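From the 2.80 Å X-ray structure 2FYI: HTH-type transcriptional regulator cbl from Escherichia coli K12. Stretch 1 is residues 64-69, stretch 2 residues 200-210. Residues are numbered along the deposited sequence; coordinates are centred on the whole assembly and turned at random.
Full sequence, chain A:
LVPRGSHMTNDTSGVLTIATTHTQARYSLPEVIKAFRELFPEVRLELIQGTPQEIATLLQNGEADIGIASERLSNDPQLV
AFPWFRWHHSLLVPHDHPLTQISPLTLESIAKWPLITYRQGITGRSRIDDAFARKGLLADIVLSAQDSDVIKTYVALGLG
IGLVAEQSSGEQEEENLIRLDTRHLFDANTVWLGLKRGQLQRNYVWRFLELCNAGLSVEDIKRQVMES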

# COMPACT_ATOMS: atom_id res chain seq x y z
N ALA A 64 15.10 12.30 4.60
CA ALA A 64 14.01 13.00 3.94
C ALA A 64 13.97 14.42 4.45
O ALA A 64 14.31 14.67 5.59
CB ALA A 64 12.71 12.31 4.21
N ASP A 65 13.54 15.33 3.60
CA ASP A 65 13.41 16.72 3.97
C ASP A 65 12.07 17.00 4.68
O ASP A 65 12.06 17.63 5.73
CB ASP A 65 13.60 17.58 2.70
CG ASP A 65 14.91 17.23 1.91
OD1 ASP A 65 16.02 17.17 2.52
OD2 ASP A 65 14.87 17.05 0.66
N ILE A 66 10.95 16.53 4.13
CA ILE A 66 9.61 16.73 4.69
C ILE A 66 8.90 15.39 4.92
O ILE A 66 8.96 14.52 4.05
CB ILE A 66 8.73 17.55 3.73
CG1 ILE A 66 9.44 18.84 3.37
CG2 ILE A 66 7.42 17.89 4.35
CD1 ILE A 66 8.87 19.47 2.17
N GLY A 67 8.23 15.24 6.06
CA GLY A 67 7.47 14.04 6.34
C GLY A 67 5.99 14.39 6.35
O GLY A 67 5.60 15.43 6.90
N ILE A 68 5.16 13.54 5.74
CA ILE A 68 3.72 13.81 5.71
C ILE A 68 2.92 12.58 6.07
O ILE A 68 2.97 11.55 5.37
CB ILE A 68 3.26 14.29 4.33
CG1 ILE A 68 3.94 15.62 3.98
CG2 ILE A 68 1.76 14.43 4.30
CD1 ILE A 68 4.26 15.79 2.49
N ALA A 69 2.19 12.68 7.18
CA ALA A 69 1.40 11.55 7.69
C ALA A 69 0.35 12.05 8.67
O ALA A 69 0.38 13.21 9.09
CB ALA A 69 2.30 10.55 8.35
N LEU A 200 18.49 23.43 9.42
CA LEU A 200 18.51 24.36 8.28
C LEU A 200 18.02 23.70 6.98
O LEU A 200 18.22 22.49 6.78
CB LEU A 200 19.93 24.89 8.08
CG LEU A 200 20.62 25.73 9.17
CD1 LEU A 200 21.92 26.33 8.63
CD2 LEU A 200 19.69 26.83 9.67
N GLN A 201 17.41 24.46 6.08
CA GLN A 201 16.89 23.91 4.81
C GLN A 201 17.17 24.76 3.57
O GLN A 201 17.52 25.95 3.67
CB GLN A 201 15.40 23.70 4.92
CG GLN A 201 14.96 22.84 6.10
CD GLN A 201 15.08 21.33 5.84
OE1 GLN A 201 15.47 20.89 4.74
NE2 GLN A 201 14.73 20.54 6.85
N ARG A 202 17.00 24.14 2.39
CA ARG A 202 17.06 24.85 1.09
C ARG A 202 15.81 25.69 0.91
O ARG A 202 14.77 25.39 1.51
CB ARG A 202 17.13 23.84 -0.06
CG ARG A 202 18.39 22.97 -0.10
CD ARG A 202 19.57 23.77 -0.58
NE ARG A 202 19.14 24.82 -1.51
CZ ARG A 202 19.05 24.68 -2.83
NH1 ARG A 202 19.40 23.54 -3.43
NH2 ARG A 202 18.64 25.69 -3.57
N ASN A 203 15.87 26.72 0.09
CA ASN A 203 14.73 27.63 -0.04
C ASN A 203 13.44 26.93 -0.45
O ASN A 203 12.36 27.25 0.06
CB ASN A 203 15.04 28.79 -1.00
CG ASN A 203 15.35 28.32 -2.42
OD1 ASN A 203 16.24 27.51 -2.64
ND2 ASN A 203 14.60 28.84 -3.39
N TYR A 204 13.55 25.96 -1.36
CA TYR A 204 12.37 25.26 -1.87
C TYR A 204 11.61 24.39 -0.85
O TYR A 204 10.41 24.13 -1.03
CB TYR A 204 12.70 24.48 -3.14
CG TYR A 204 13.82 23.50 -3.00
CD1 TYR A 204 15.04 23.72 -3.64
CD2 TYR A 204 13.67 22.34 -2.24
CE1 TYR A 204 16.11 22.79 -3.53
CE2 TYR A 204 14.72 21.40 -2.11
CZ TYR A 204 15.94 21.63 -2.76
OH TYR A 204 16.98 20.71 -2.65
N VAL A 205 12.28 23.93 0.21
CA VAL A 205 11.59 23.13 1.23
C VAL A 205 10.65 24.09 1.92
O VAL A 205 9.48 23.78 2.11
CB VAL A 205 12.56 22.58 2.31
CG1 VAL A 205 11.80 21.89 3.46
CG2 VAL A 205 13.60 21.68 1.68
N TRP A 206 11.16 25.27 2.26
CA TRP A 206 10.34 26.25 2.98
C TRP A 206 9.12 26.62 2.14
O TRP A 206 8.01 26.71 2.66
CB TRP A 206 11.14 27.50 3.35
CG TRP A 206 12.31 27.25 4.22
CD1 TRP A 206 13.65 27.49 3.92
CD2 TRP A 206 12.30 26.71 5.54
NE1 TRP A 206 14.45 27.15 4.98
CE2 TRP A 206 13.65 26.66 5.99
CE3 TRP A 206 11.29 26.26 6.39
CZ2 TRP A 206 13.99 26.17 7.26
CZ3 TRP A 206 11.63 25.78 7.64
CH2 TRP A 206 12.97 25.74 8.07
N ARG A 207 9.34 26.77 0.84
CA ARG A 207 8.23 27.07 -0.03
C ARG A 207 7.19 25.96 -0.12
O ARG A 207 6.00 26.23 -0.13
CB ARG A 207 8.68 27.45 -1.42
CG ARG A 207 7.50 28.02 -2.17
CD ARG A 207 7.16 29.41 -1.62
NE ARG A 207 7.99 30.40 -2.32
CZ ARG A 207 7.61 31.02 -3.44
NH1 ARG A 207 6.40 30.79 -3.96
NH2 ARG A 207 8.44 31.90 -4.04
N PHE A 208 7.63 24.71 -0.21
CA PHE A 208 6.69 23.61 -0.33
C PHE A 208 5.66 23.64 0.77
O PHE A 208 4.48 23.41 0.53
CB PHE A 208 7.42 22.28 -0.26
CG PHE A 208 6.52 21.10 -0.51
CD1 PHE A 208 6.40 20.57 -1.78
CD2 PHE A 208 5.78 20.53 0.52
CE1 PHE A 208 5.54 19.49 -2.02
CE2 PHE A 208 4.93 19.44 0.28
CZ PHE A 208 4.82 18.93 -0.98
N LEU A 209 6.10 23.92 1.99
CA LEU A 209 5.19 23.91 3.12
C LEU A 209 4.16 24.98 2.91
O LEU A 209 2.97 24.76 3.12
CB LEU A 209 5.90 24.11 4.46
CG LEU A 209 6.78 22.96 4.96
CD1 LEU A 209 6.60 22.77 6.43
CD2 LEU A 209 6.39 21.69 4.28
N GLU A 210 4.61 26.15 2.48
CA GLU A 210 3.72 27.29 2.32
C GLU A 210 2.64 27.01 1.26
O GLU A 210 1.43 27.08 1.50
CB GLU A 210 4.55 28.50 1.95
CG GLU A 210 3.77 29.76 1.92
CD GLU A 210 4.39 30.71 0.94
OE1 GLU A 210 5.39 31.41 1.31
OE2 GLU A 210 3.89 30.74 -0.21
O HOH W 1 13.66 18.00 7.86
O HOH W 2 16.51 18.55 4.65

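This is a small helix-on-strand contact, apolar along most of its length and closed at one end by two waters that link an aspartate to a glutamine, with no direct hydrogen bond between the stretches. The strand, residues 66-69, and the helix that begins at Asn203 run in nearly the same direction, their N-to-C axes 23° apart and 10.8 Å from each other at closest approach. That spacing leaves room for a layer of side chains, and the two backbones come nearest at the start of the contact, where the CA atoms of Asp65 and Val205 lie 7.2 Å apart.

Because side chains alternate along an extended strand, Ile66 and Ile68 both point toward the helix, while Gly67 between them makes no contact with it. The helix answers with a different periodicity: Val205 and Phe208, three residues apart, point toward the strand, and Leu209 starts sideways but brings its end nearer.

Ile66 is the centre of the packing and has the largest area covered by the other stretch. Three helix residues touch its long, branched side chain: Ile66 CG1 lies 3.9 Å from Val205 CG1, and Ile66 CD1 lies 3.7 Å from Phe208 CD2 and 3.9 Å from Leu209 CD2. These are van der Waals distances, and with all four residues buried, their hydrocarbon surfaces are kept from solvent. Valine is short enough for the place where the backbones are close, and its two methyls meet different neighbours, CG1 packing on Ile66 and CG2 on the CB of Asp65; phenylalanine reaches farther along the strand. Its ring meets Ile66 obliquely and also Ile68, whose CD1 is 4.3 Å from CE2 of Phe208, a looser contact.

Toward the N-terminal end of each stretch the chemistry becomes polar. Asp65 still packs its CB 4.2 Å from CG2 of Val205, but its backbone O and its OD1 reach Gln201 through water, while OD2 is bonded elsewhere in the structure. The direct approach, 4.1 Å from Asp65 O to Gln201 NE2, is too long for a hydrogen bond, so water 1 fills the gap: it donates to Asp65 O at 2.7 Å from its oxygen and accepts a weak bond from Gln201 NE2 at 2.9 Å. Water 2 donates both its hydrogens, to Asp65 OD1 and to Gln201 OE1, each 2.6 Å from the water oxygen. Two acceptors such as these could not bond to each other directly, and the water reconciles them. Glutamine suits this place because its amide offers both a donor and an acceptor, one for each water.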